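Local coordinates for protein DegQ (Legionella fallonii, PDB 3PV2) that probably degrades misfolded proteins as an HtrA-family serine protease with two PDZ domains, building self-compartmentizing 12-meric assemblies, at residues P23-I28 / F153-G158; T125-L130 / K243-Q248; M260-Q265 / T318-T323. All coordinates share one frame; numbering follows the deposited sequence.

Contact 1: P23-I28 / F153-G158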
ATOM      1  N   PRO B  23     -12.526 -58.400  -3.525  1.00 58.37           N
ATOM      2  CA  PRO B  23     -13.729 -59.251  -3.686  1.00 62.02           C
ATOM      3  C   PRO B  23     -14.931 -58.734  -2.835  1.00 61.13           C
ATOM      4  O   PRO B  23     -16.067 -58.636  -3.331  1.00 61.38           O
ATOM      5  CB  PRO B  23     -13.249 -60.648  -3.233  1.00 63.31           C
ATOM      6  CG  PRO B  23     -11.778 -60.629  -3.302  1.00 62.38           C
ATOM      7  CD  PRO B  23     -11.402 -59.178  -2.988  1.00 60.17           C
ATOM      8  N   VAL B  24     -14.640 -58.323  -1.598  1.00 59.10           N
ATOM      9  CA  VAL B  24     -15.674 -57.795  -0.765  1.00 58.94           C
ATOM     10  C   VAL B  24     -16.183 -56.468  -1.346  1.00 56.98           C
ATOM     11  O   VAL B  24     -17.407 -56.295  -1.509  1.00 56.37           O
ATOM     12  CB  VAL B  24     -15.321 -57.660   0.718  1.00 58.30           C
ATOM     13  CG1 VAL B  24     -13.918 -58.034   1.020  1.00 60.83           C
ATOM     14  CG2 VAL B  24     -15.646 -56.273   1.200  1.00 58.76           C
ATOM     15  N   LEU B  25     -15.264 -55.585  -1.747  1.00 53.63           N
ATOM     16  CA  LEU B  25     -15.699 -54.303  -2.329  1.00 52.26           C
ATOM     17  C   LEU B  25     -16.635 -54.487  -3.544  1.00 54.09           C
ATOM     18  O   LEU B  25     -17.596 -53.719  -3.721  1.00 52.56           O
ATOM     19  CB  LEU B  25     -14.545 -53.343  -2.670  1.00 49.34           C
ATOM     20  CG  LEU B  25     -13.611 -52.882  -1.526  1.00 49.47           C
ATOM     21  CD1 LEU B  25     -12.711 -51.636  -1.884  1.00 42.64           C
ATOM     22  CD2 LEU B  25     -14.405 -52.664  -0.251  1.00 42.55           C
ATOM     23  N   LYS B  26     -16.376 -55.532  -4.328  1.00 57.06           N
ATOM     24  CA  LYS B  26     -17.140 -55.824  -5.537  1.00 60.07           C
ATOM     25  C   LYS B  26     -18.577 -56.075  -5.234  1.00 60.03           C
ATOM     26  O   LYS B  26     -19.422 -55.603  -5.942  1.00 60.10           O
ATOM     27  CB  LYS B  26     -16.560 -57.048  -6.297  1.00 63.49           C
ATOM     28  CG  LYS B  26     -16.995 -57.164  -7.797  1.00 69.64           C
ATOM     29  CD  LYS B  26     -16.739 -58.570  -8.433  1.00 77.45           C
ATOM     30  CE  LYS B  26     -15.234 -58.983  -8.401  1.00 79.92           C
ATOM     31  NZ  LYS B  26     -14.890 -60.422  -8.815  1.00 84.72           N
ATOM     32  N   ASN B  27     -18.870 -56.818  -4.189  1.00 60.80           N
ATOM     33  CA  ASN B  27     -20.264 -57.152  -3.894  1.00 62.70           C
ATOM     34  C   ASN B  27     -21.071 -56.034  -3.229  1.00 59.92           C
ATOM     35  O   ASN B  27     -22.259 -56.045  -3.297  1.00 60.24           O
ATOM     36  CB  ASN B  27     -20.324 -58.431  -3.055  1.00 65.41           C
ATOM     37  CG  ASN B  27     -20.053 -59.712  -3.888  1.00 71.76           C
ATOM     38  OD1 ASN B  27     -19.619 -60.728  -3.335  1.00 79.48           O
ATOM     39  ND2 ASN B  27     -20.326 -59.669  -5.205  1.00 74.48           N
ATOM     40  N   ILE B  28     -20.422 -55.064  -2.606  1.00 56.16           N
ATOM     41  CA  ILE B  28     -21.132 -53.985  -1.916  1.00 54.53           C
ATOM     42  C   ILE B  28     -21.195 -52.694  -2.746  1.00 54.07           C
ATOM     43  O   ILE B  28     -22.042 -51.835  -2.530  1.00 54.42           O
ATOM     44  CB  ILE B  28     -20.513 -53.749  -0.532  1.00 53.13           C
ATOM     45  CG1 ILE B  28     -19.104 -53.175  -0.628  1.00 50.64           C
ATOM     46  CG2 ILE B  28     -20.460 -55.088   0.192  1.00 55.54           C
ATOM     47  CD1 ILE B  28     -18.621 -52.410   0.667  1.00 51.26           C
ATOM     48  N   PHE B 153      -9.317 -52.838  10.579  1.00 41.38           N
ATOM     49  CA  PHE B 153      -9.192 -52.347   9.214  1.00 39.61           C
ATOM     50  C   PHE B 153     -10.507 -51.882   8.619  1.00 39.65           C
ATOM     51  O   PHE B 153     -11.573 -52.427   8.877  1.00 41.81           O
ATOM     52  CB  PHE B 153      -8.467 -53.364   8.317  1.00 40.20           C
ATOM     53  CG  PHE B 153      -7.035 -53.686   8.758  1.00 41.47           C
ATOM     54  CD1 PHE B 153      -6.692 -54.968   9.194  1.00 42.52           C
ATOM     55  CD2 PHE B 153      -6.030 -52.751   8.629  1.00 36.53           C
ATOM     56  CE1 PHE B 153      -5.393 -55.273   9.528  1.00 44.60           C
ATOM     57  CE2 PHE B 153      -4.760 -53.055   8.996  1.00 41.20           C
ATOM     58  CZ  PHE B 153      -4.445 -54.345   9.439  1.00 42.75           C
ATOM     59  N   VAL B 154     -10.445 -50.826   7.837  1.00 38.77           N
ATOM     60  CA  VAL B 154     -11.628 -50.273   7.243  1.00 37.45           C
ATOM     61  C   VAL B 154     -11.374 -49.778   5.856  1.00 36.58           C
ATOM     62  O   VAL B 154     -10.237 -49.438   5.487  1.00 36.23           O
ATOM     63  CB  VAL B 154     -12.168 -49.097   8.101  1.00 38.60           C
ATOM     64  CG1 VAL B 154     -12.579 -49.600   9.523  1.00 38.76           C
ATOM     65  CG2 VAL B 154     -11.149 -47.951   8.172  1.00 36.60           C
ATOM     66  N   VAL B 155     -12.451 -49.729   5.071  1.00 36.48           N
ATOM     67  CA  VAL B 155     -12.418 -49.087   3.765  1.00 36.13           C
ATOM     68  C   VAL B 155     -13.457 -48.010   3.662  1.00 36.01           C
ATOM     69  O   VAL B 155     -14.579 -48.192   4.062  1.00 35.72           O
ATOM     70  CB  VAL B 155     -12.577 -50.125   2.636  1.00 36.96           C
ATOM     71  CG1 VAL B 155     -12.805 -49.398   1.271  1.00 36.90           C
ATOM     72  CG2 VAL B 155     -11.348 -51.002   2.597  1.00 34.48           C
ATOM     73  N   ALA B 156     -13.072 -46.841   3.185  1.00 35.93           N
ATOM     74  CA  ALA B 156     -14.087 -45.817   2.885  1.00 37.04           C
ATOM     75  C   ALA B 156     -14.407 -45.805   1.419  1.00 37.63           C
ATOM     76  O   ALA B 156     -13.525 -45.636   0.621  1.00 37.97           O
ATOM     77  CB  ALA B 156     -13.588 -44.370   3.324  1.00 35.31           C
ATOM     78  N   ILE B 157     -15.671 -45.911   1.054  1.00 40.69           N
ATOM     79  CA  ILE B 157     -16.057 -46.006  -0.327  1.00 42.66           C
ATOM     80  C   ILE B 157     -17.044 -44.901  -0.681  1.00 43.99           C
ATOM     81  O   ILE B 157     -18.085 -44.736  -0.003  1.00 42.00           O
ATOM     82  CB  ILE B 157     -16.843 -47.284  -0.639  1.00 44.06           C
ATOM     83  CG1 ILE B 157     -16.277 -48.475   0.094  1.00 46.90           C
ATOM     84  CG2 ILE B 157     -16.815 -47.565  -2.192  1.00 47.08           C
ATOM     85  CD1 ILE B 157     -17.188 -49.723  -0.114  1.00 46.93           C
ATOM     86  N   GLY B 158     -16.790 -44.198  -1.780  1.00 44.76           N
ATOM     87  CA  GLY B 158     -17.820 -43.308  -2.306  1.00 46.27           C
ATOM     88  C   GLY B 158     -18.027 -43.555  -3.774  1.00 47.59           C
ATOM     89  O   GLY B 158     -17.429 -44.448  -4.367  1.00 45.86           O
TER
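Leu25 meets Val155 tip to tip: the isopropyl fork at the end of the leucine straddles one methyl of the valine, with CD1 and CD2 of Leu25 each 3.9 Å from Val155 CG1. That methyl is held up to the helix by a first torsion of 170°, which swings CG1 away from the valine's own backbone N. Against Ile157 the approach is different. The two side chains slide past one another in opposite directions, and Leu25 CD2 ends 4.1 Å from Ile157 CD1. Ile28, one turn further along, crosses Ile157 at a slant, although the modelled spacing of their CD1 methyls is too short to be trusted. Strand 153-158 is the first of the second beta barrel of the trypsin fold, so the N-terminal helix 22-28 lies against the barrel that opens much later in the sequence. The axis of 23-28 makes 35° with that of 153-158, the two passing 11.1 Å apart at their closest. Val155 and Ile157 face this helix, while Val154 and Ala156 alternate with them and pack on Leu209 of the same barrel. Leu25 of the helix also touches Val150 of a neighbouring subunit, and Phe153 of the strand sets its ring edge-to-face with Phe174 of another.

Contact 2: T125-L130 / K243-Q248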
ATOM      1  N   THR B 125     -26.689 -34.315  13.519  1.00 58.45           N
ATOM      2  CA  THR B 125     -25.879 -35.509  13.260  1.00 54.66           C
ATOM      3  C   THR B 125     -25.325 -35.562  11.831  1.00 51.48           C
ATOM      4  O   THR B 125     -24.625 -36.524  11.473  1.00 48.89           O
ATOM      5  CB  THR B 125     -26.707 -36.765  13.478  1.00 54.83           C
ATOM      6  OG1 THR B 125     -27.891 -36.667  12.699  1.00 56.62           O
ATOM      7  CG2 THR B 125     -27.125 -36.913  14.895  1.00 56.38           C
ATOM      8  N   ASP B 126     -25.641 -34.536  11.031  1.00 49.77           N
ATOM      9  CA  ASP B 126     -25.283 -34.458   9.621  1.00 47.49           C
ATOM     10  C   ASP B 126     -25.685 -35.686   8.835  1.00 45.87           C
ATOM     11  O   ASP B 126     -24.874 -36.194   8.048  1.00 42.55           O
ATOM     12  CB  ASP B 126     -23.763 -34.188   9.438  1.00 48.69           C
ATOM     13  CG  ASP B 126     -23.431 -33.691   8.022  1.00 50.17           C
ATOM     14  OD1 ASP B 126     -24.360 -33.244   7.303  1.00 53.23           O
ATOM     15  OD2 ASP B 126     -22.276 -33.779   7.611  1.00 50.83           O
ATOM     16  N   LEU B 127     -26.949 -36.119   8.994  1.00 46.15           N
ATOM     17  CA  LEU B 127     -27.536 -37.184   8.210  1.00 45.31           C
ATOM     18  C   LEU B 127     -28.776 -36.736   7.468  1.00 46.04           C
ATOM     19  O   LEU B 127     -29.462 -35.802   7.881  1.00 47.26           O
ATOM     20  CB  LEU B 127     -27.928 -38.361   9.100  1.00 45.68           C
ATOM     21  CG  LEU B 127     -26.706 -38.987   9.770  1.00 44.82           C
ATOM     22  CD1 LEU B 127     -27.256 -39.922  10.891  1.00 45.72           C
ATOM     23  CD2 LEU B 127     -25.847 -39.706   8.682  1.00 40.74           C
ATOM     24  N   ALA B 128     -29.055 -37.399   6.346  1.00 44.08           N
ATOM     25  CA  ALA B 128     -30.274 -37.146   5.591  1.00 43.73           C
ATOM     26  C   ALA B 128     -30.683 -38.434   4.953  1.00 42.72           C
ATOM     27  O   ALA B 128     -29.851 -39.250   4.639  1.00 40.86           O
ATOM     28  CB  ALA B 128     -30.056 -36.116   4.564  1.00 43.89           C
ATOM     29  N   VAL B 129     -31.986 -38.617   4.821  1.00 43.67           N
ATOM     30  CA  VAL B 129     -32.579 -39.780   4.222  1.00 44.18           C
ATOM     31  C   VAL B 129     -33.272 -39.326   2.943  1.00 44.82           C
ATOM     32  O   VAL B 129     -33.994 -38.289   2.923  1.00 45.53           O
ATOM     33  CB  VAL B 129     -33.604 -40.378   5.160  1.00 45.58           C
ATOM     34  CG1 VAL B 129     -34.172 -41.659   4.615  1.00 46.65           C
ATOM     35  CG2 VAL B 129     -33.025 -40.546   6.585  1.00 45.32           C
ATOM     36  N   LEU B 130     -33.021 -40.104   1.892  1.00 44.05           N
ATOM     37  CA  LEU B 130     -33.541 -39.866   0.563  1.00 44.94           C
ATOM     38  C   LEU B 130     -34.266 -41.139   0.137  1.00 46.69           C
ATOM     39  O   LEU B 130     -33.898 -42.269   0.560  1.00 44.94           O
ATOM     40  CB  LEU B 130     -32.407 -39.644  -0.456  1.00 43.56           C
ATOM     41  CG  LEU B 130     -31.371 -38.523  -0.235  1.00 42.98           C
ATOM     42  CD1 LEU B 130     -30.364 -38.495  -1.408  1.00 40.82           C
ATOM     43  CD2 LEU B 130     -32.015 -37.186  -0.038  1.00 42.52           C
ATOM     44  N   LYS B 243     -28.704 -45.826  11.933  1.00 56.55           N
ATOM     45  CA  LYS B 243     -29.939 -46.639  11.919  1.00 59.88           C
ATOM     46  C   LYS B 243     -31.097 -45.976  12.681  1.00 61.50           C
ATOM     47  O   LYS B 243     -32.256 -45.960  12.229  1.00 60.69           O
ATOM     48  CB  LYS B 243     -29.719 -48.005  12.594  1.00 62.37           C
ATOM     49  CG  LYS B 243     -28.845 -49.034  11.849  1.00 65.52           C
ATOM     50  CD  LYS B 243     -28.881 -50.498  12.462  1.00 72.50           C
ATOM     51  CE  LYS B 243     -29.116 -50.567  14.006  1.00 77.91           C
ATOM     52  NZ  LYS B 243     -29.050 -51.968  14.577  1.00 81.29           N
ATOM     53  N   ASP B 244     -30.783 -45.420  13.841  1.00 62.32           N
ATOM     54  CA  ASP B 244     -31.837 -44.899  14.667  1.00 63.44           C
ATOM     55  C   ASP B 244     -32.274 -43.495  14.219  1.00 60.93           C
ATOM     56  O   ASP B 244     -33.489 -43.183  14.244  1.00 59.65           O
ATOM     57  CB  ASP B 244     -31.453 -45.056  16.130  1.00 65.83           C
ATOM     58  CG  ASP B 244     -31.153 -46.551  16.487  1.00 71.97           C
ATOM     59  OD1 ASP B 244     -30.588 -47.287  15.627  1.00 78.91           O
ATOM     60  OD2 ASP B 244     -31.486 -47.011  17.608  1.00 79.93           O
ATOM     61  N   VAL B 245     -31.335 -42.674  13.746  1.00 57.02           N
ATOM     62  CA  VAL B 245     -31.736 -41.418  13.157  1.00 54.18           C
ATOM     63  C   VAL B 245     -32.591 -41.681  11.881  1.00 53.35           C
ATOM     64  O   VAL B 245     -33.595 -41.017  11.667  1.00 52.44           O
ATOM     65  CB  VAL B 245     -30.581 -40.531  12.803  1.00 52.97           C
ATOM     66  CG1 VAL B 245     -31.025 -39.472  11.860  1.00 49.51           C
ATOM     67  CG2 VAL B 245     -30.006 -39.894  14.052  1.00 54.19           C
ATOM     68  N   ALA B 246     -32.199 -42.641  11.053  1.00 51.63           N
ATOM     69  CA  ALA B 246     -32.952 -42.907   9.816  1.00 51.81           C
ATOM     70  C   ALA B 246     -34.370 -43.362  10.112  1.00 52.96           C
ATOM     71  O   ALA B 246     -35.263 -42.985   9.401  1.00 50.54           O
ATOM     72  CB  ALA B 246     -32.289 -43.971   8.914  1.00 49.73           C
ATOM     73  N   GLN B 247     -34.508 -44.245  11.094  1.00 55.67           N
ATOM     74  CA  GLN B 247     -35.763 -44.848  11.395  1.00 59.74           C
ATOM     75  C   GLN B 247     -36.716 -43.749  11.939  1.00 59.45           C
ATOM     76  O   GLN B 247     -37.852 -43.657  11.539  1.00 58.80           O
ATOM     77  CB  GLN B 247     -35.568 -46.022  12.360  1.00 62.18           C
ATOM     78  CG  GLN B 247     -36.910 -46.733  12.685  1.00 68.32           C
ATOM     79  CD  GLN B 247     -37.402 -46.373  14.083  1.00 75.67           C
ATOM     80  OE1 GLN B 247     -36.694 -46.622  15.065  1.00 79.14           O
ATOM     81  NE2 GLN B 247     -38.613 -45.786  14.184  1.00 78.72           N
ATOM     82  N   GLN B 248     -36.184 -42.860  12.752  1.00 59.58           N
ATOM     83  CA  GLN B 248     -36.955 -41.769  13.271  1.00 60.62           C
ATOM     84  C   GLN B 248     -37.328 -40.757  12.178  1.00 59.51           C
ATOM     85  O   GLN B 248     -38.470 -40.234  12.190  1.00 59.32           O
ATOM     86  CB  GLN B 248     -36.271 -41.126  14.458  1.00 62.19           C
ATOM     87  CG  GLN B 248     -36.860 -39.762  14.856  1.00 67.26           C
ATOM     88  CD  GLN B 248     -36.747 -39.485  16.363  1.00 74.29           C
ATOM     89  OE1 GLN B 248     -36.955 -40.386  17.168  1.00 80.41           O
ATOM     90  NE2 GLN B 248     -36.437 -38.244  16.738  1.00 76.72           N
TER
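Val245 and Leu127 form the close-packed heart of this contact. The leucine crosses the valine at an angle and sets CD1 3.9 Å from both CB and CG1 of Val245, covering the flank of the branch. A nearly extended second torsion of Leu127 (167°) carries CD1 that far toward the helix. Two residues further along the strand, Val129 presses CG2 to within 4.0 Å of Ala246 CA; the small alanine lets strand and helix backbones draw together, with CA atoms 6.4 Å apart at this pair against 7.7 Å at Leu127 and Val245.

Packing is slacker at Thr125, whose OG1 only grazes Val245 CG2 at 4.1 Å and spends its hydrogen bond on Asp122. The far side of the helix is open: Lys243 and Gln247, both exposed, leave it with their CB bonds directed away from the strand. The helix is the C-terminal one of the trypsin-like domain, and here it lies on strand 127-131 of the first barrel. Where that strand begins, Asp126 and Leu127 both face Asp122, a G1 beta bulge. Asp126 hydrogen-bonds His96 through OD2, consistent with the Asp-His pair of a catalytic triad. No hydrogen bond joins strand to helix, which implies that they are matched by the shape of their apolar side chains, while the side-chain oxygens of Thr125 and Asp126 are hydrogen-bonded to other partners.

Contact 3: M260-Q265 / T318-T323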
ATOM      1  N   MET B 260     -34.224 -34.493  29.019  1.00 47.16           N
ATOM      2  CA  MET B 260     -34.114 -35.350  30.196  1.00 46.03           C
ATOM      3  C   MET B 260     -33.489 -34.629  31.409  1.00 42.82           C
ATOM      4  O   MET B 260     -33.926 -34.833  32.523  1.00 42.00           O
ATOM      5  CB  MET B 260     -33.349 -36.578  29.834  1.00 47.74           C
ATOM      6  CG  MET B 260     -33.129 -37.503  31.012  1.00 51.85           C
ATOM      7  SD  MET B 260     -34.663 -38.309  31.415  1.00 61.79           S
ATOM      8  CE  MET B 260     -34.943 -39.182  29.843  1.00 55.58           C
ATOM      9  N   GLY B 261     -32.534 -33.738  31.217  1.00 42.12           N
ATOM     10  CA  GLY B 261     -32.060 -32.878  32.331  1.00 42.13           C
ATOM     11  C   GLY B 261     -30.891 -33.428  33.190  1.00 43.55           C
ATOM     12  O   GLY B 261     -30.762 -33.074  34.372  1.00 42.00           O
ATOM     13  N   ILE B 262     -30.020 -34.233  32.596  1.00 44.04           N
ATOM     14  CA  ILE B 262     -28.805 -34.718  33.296  1.00 46.70           C
ATOM     15  C   ILE B 262     -27.521 -34.681  32.478  1.00 46.84           C
ATOM     16  O   ILE B 262     -27.516 -35.108  31.318  1.00 47.63           O
ATOM     17  CB  ILE B 262     -28.934 -36.165  33.614  1.00 46.87           C
ATOM     18  CG1 ILE B 262     -28.954 -36.949  32.299  1.00 45.44           C
ATOM     19  CG2 ILE B 262     -30.207 -36.396  34.394  1.00 49.42           C
ATOM     20  CD1 ILE B 262     -28.519 -38.348  32.445  1.00 44.86           C
ATOM     21  N   PHE B 263     -26.429 -34.272  33.111  1.00 44.70           N
ATOM     22  CA  PHE B 263     -25.164 -34.314  32.480  1.00 42.86           C
ATOM     23  C   PHE B 263     -24.457 -35.571  32.914  1.00 39.96           C
ATOM     24  O   PHE B 263     -24.515 -35.956  34.098  1.00 36.94           O
ATOM     25  CB  PHE B 263     -24.367 -33.111  32.954  1.00 46.30           C
ATOM     26  CG  PHE B 263     -24.717 -31.802  32.278  1.00 52.66           C
ATOM     27  CD1 PHE B 263     -26.025 -31.290  32.313  1.00 60.26           C
ATOM     28  CD2 PHE B 263     -23.682 -31.012  31.716  1.00 60.64           C
ATOM     29  CE1 PHE B 263     -26.328 -30.024  31.738  1.00 62.96           C
ATOM     30  CE2 PHE B 263     -23.966 -29.750  31.129  1.00 62.79           C
ATOM     31  CZ  PHE B 263     -25.281 -29.254  31.140  1.00 63.00           C
ATOM     32  N   VAL B 264     -23.717 -36.195  32.000  1.00 36.49           N
ATOM     33  CA  VAL B 264     -22.920 -37.318  32.334  1.00 34.11           C
ATOM     34  C   VAL B 264     -21.440 -37.017  31.989  1.00 34.48           C
ATOM     35  O   VAL B 264     -21.142 -36.063  31.297  1.00 35.25           O
ATOM     36  CB  VAL B 264     -23.399 -38.565  31.679  1.00 34.88           C
ATOM     37  CG1 VAL B 264     -24.747 -38.998  32.271  1.00 33.91           C
ATOM     38  CG2 VAL B 264     -23.406 -38.400  30.156  1.00 35.35           C
ATOM     39  N   GLN B 265     -20.530 -37.773  32.561  1.00 34.11           N
ATOM     40  CA  GLN B 265     -19.152 -37.708  32.205  1.00 34.46           C
ATOM     41  C   GLN B 265     -18.648 -39.157  32.149  1.00 34.61           C
ATOM     42  O   GLN B 265     -19.273 -40.052  32.698  1.00 34.40           O
ATOM     43  CB  GLN B 265     -18.355 -36.930  33.205  1.00 34.33           C
ATOM     44  CG  GLN B 265     -18.009 -37.598  34.499  1.00 34.04           C
ATOM     45  CD  GLN B 265     -17.377 -36.606  35.497  1.00 34.02           C
ATOM     46  OE1 GLN B 265     -18.133 -35.986  36.183  1.00 33.84           O
ATOM     47  NE2 GLN B 265     -16.027 -36.437  35.549  1.00 34.32           N
ATOM     48  N   THR B 318     -20.744 -41.417  26.283  1.00 49.69           N
ATOM     49  CA  THR B 318     -21.263 -40.977  24.975  1.00 53.33           C
ATOM     50  C   THR B 318     -22.576 -41.670  24.577  1.00 53.03           C
ATOM     51  O   THR B 318     -23.451 -41.046  24.007  1.00 55.03           O
ATOM     52  CB  THR B 318     -20.239 -41.194  23.872  1.00 55.51           C
ATOM     53  OG1 THR B 318     -19.608 -42.472  24.061  1.00 59.64           O
ATOM     54  CG2 THR B 318     -19.199 -40.077  23.920  1.00 56.57           C
ATOM     55  N   GLN B 319     -22.753 -42.899  24.977  1.00 52.05           N
ATOM     56  CA  GLN B 319     -23.979 -43.628  24.635  1.00 53.87           C
ATOM     57  C   GLN B 319     -25.237 -43.062  25.285  1.00 53.07           C
ATOM     58  O   GLN B 319     -26.315 -43.294  24.779  1.00 54.57           O
ATOM     59  CB  GLN B 319     -23.897 -45.127  24.978  1.00 53.13           C
ATOM     60  CG  GLN B 319     -22.735 -45.807  24.476  1.00 55.02           C
ATOM     61  CD  GLN B 319     -22.595 -47.201  25.082  1.00 61.03           C
ATOM     62  OE1 GLN B 319     -22.500 -47.370  26.293  1.00 59.90           O
ATOM     63  NE2 GLN B 319     -22.598 -48.213  24.227  1.00 68.12           N
ATOM     64  N   VAL B 320     -25.122 -42.296  26.365  1.00 51.69           N
ATOM     65  CA  VAL B 320     -26.306 -41.848  27.045  1.00 50.56           C
ATOM     66  C   VAL B 320     -26.972 -40.799  26.189  1.00 53.99           C
ATOM     67  O   VAL B 320     -28.194 -40.811  25.964  1.00 53.66           O
ATOM     68  CB  VAL B 320     -25.956 -41.292  28.403  1.00 50.11           C
ATOM     69  CG1 VAL B 320     -27.119 -40.465  28.997  1.00 43.92           C
ATOM     70  CG2 VAL B 320     -25.511 -42.412  29.313  1.00 45.27           C
ATOM     71  N   LYS B 321     -26.137 -39.947  25.629  1.00 57.67           N
ATOM     72  CA  LYS B 321     -26.572 -38.735  24.912  1.00 61.50           C
ATOM     73  C   LYS B 321     -27.236 -39.200  23.631  1.00 65.01           C
ATOM     74  O   LYS B 321     -28.414 -38.895  23.328  1.00 66.43           O
ATOM     75  CB  LYS B 321     -25.336 -37.882  24.655  1.00 63.31           C
ATOM     76  CG  LYS B 321     -24.178 -38.193  25.737  1.00 64.88           C
ATOM     77  CD  LYS B 321     -22.978 -37.183  25.770  1.00 70.70           C
ATOM     78  CE  LYS B 321     -23.285 -35.885  26.563  1.00 71.59           C
ATOM     79  NZ  LYS B 321     -22.031 -35.174  27.083  1.00 73.97           N
ATOM     80  N   THR B 322     -26.492 -40.044  22.941  1.00 66.96           N
ATOM     81  CA  THR B 322     -27.006 -40.848  21.888  1.00 68.85           C
ATOM     82  C   THR B 322     -28.325 -41.560  22.214  1.00 69.09           C
ATOM     83  O   THR B 322     -29.338 -41.254  21.589  1.00 70.73           O
ATOM     84  CB  THR B 322     -25.892 -41.821  21.458  1.00 70.30           C
ATOM     85  OG1 THR B 322     -24.830 -41.043  20.852  1.00 70.84           O
ATOM     86  CG2 THR B 322     -26.409 -42.920  20.515  1.00 70.96           C
ATOM     87  N   THR B 323     -28.344 -42.505  23.144  1.00 68.00           N
ATOM     88  CA  THR B 323     -29.559 -43.294  23.369  1.00 67.80           C
ATOM     89  C   THR B 323     -30.770 -42.420  23.743  1.00 68.36           C
ATOM     90  O   THR B 323     -31.899 -42.747  23.381  1.00 69.62           O
ATOM     91  CB  THR B 323     -29.396 -44.314  24.491  1.00 67.13           C
ATOM     92  OG1 THR B 323     -28.266 -45.149  24.231  1.00 67.20           O
ATOM     93  CG2 THR B 323     -30.654 -45.164  24.644  1.00 65.82           C
TER
HETATM   94  O   HOH W   1     -24.065 -34.690  29.281  1.00 48.88           O
HETATM   95  O   HOH W   2     -21.347 -33.576  28.990  1.00 78.14           O
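Val264 overlaps Val320 with its CG2 methyl, which comes within 4.2 Å of Val320 CB, and the same methyl lies 4.4 Å from Lys321 CE. Ile262 reaches the helix differently: its CB bond does not aim at it, but a near-extended second torsion (156°) carries CD1 across to 4.3 Å from Val320 CG1. Val320 is therefore shared by two side chains from alternate positions of the strand.

The end of Lys321 comes toward the strand, and waters link NZ to the Val264 backbone. One water takes a bond from Val264 N and a weaker one from NZ; a second sits 2.6 Å from Lys321 NZ and gives a weak bond to Val264 O. Within the helix, Thr323 N and OG1 reach Gln319 O from opposite faces of its carbonyl plane, and the bond from Thr323 OG1 to Gln319 O is 2.7 Å long.

This strand and helix correspond to the pair that lines the peptide-binding groove in PDZ domains, and waters on Val264 N and, weakly, O are consistent with a backbone edge available to a ligand strand. The axes of 262-265 and 318-323 make 146°, roughly antiparallel. Strand 262-266 pairs along its other edge with strand 284-289; Ile306 of strand 305-309 backs Ile262 and Val264, and Ile309 backs Val320, while helix 294-298 meets Ile262 through Ala295.

How the contacts relate
Contacts 1 and 2 belong to the protease, and their segments alternate along the chain in the order 23-28, 125-130, 153-158, 243-248. Contact 1 puts the N-terminal helix on the second barrel, contact 2 the C-terminal helix on the first, so both ends of the trypsin fold cross between its barrels. Their centres are 22 Å apart. Contact 3 follows in series within the first PDZ domain, its centre 19 Å from that of contact 2 and 33 Å from that of contact 1. Strand 262-266 is the next element after helix 239-252, across a short linker, so contact 2 is the nearer of the two to contact 3, nearest atoms about 7 Å apart without touching.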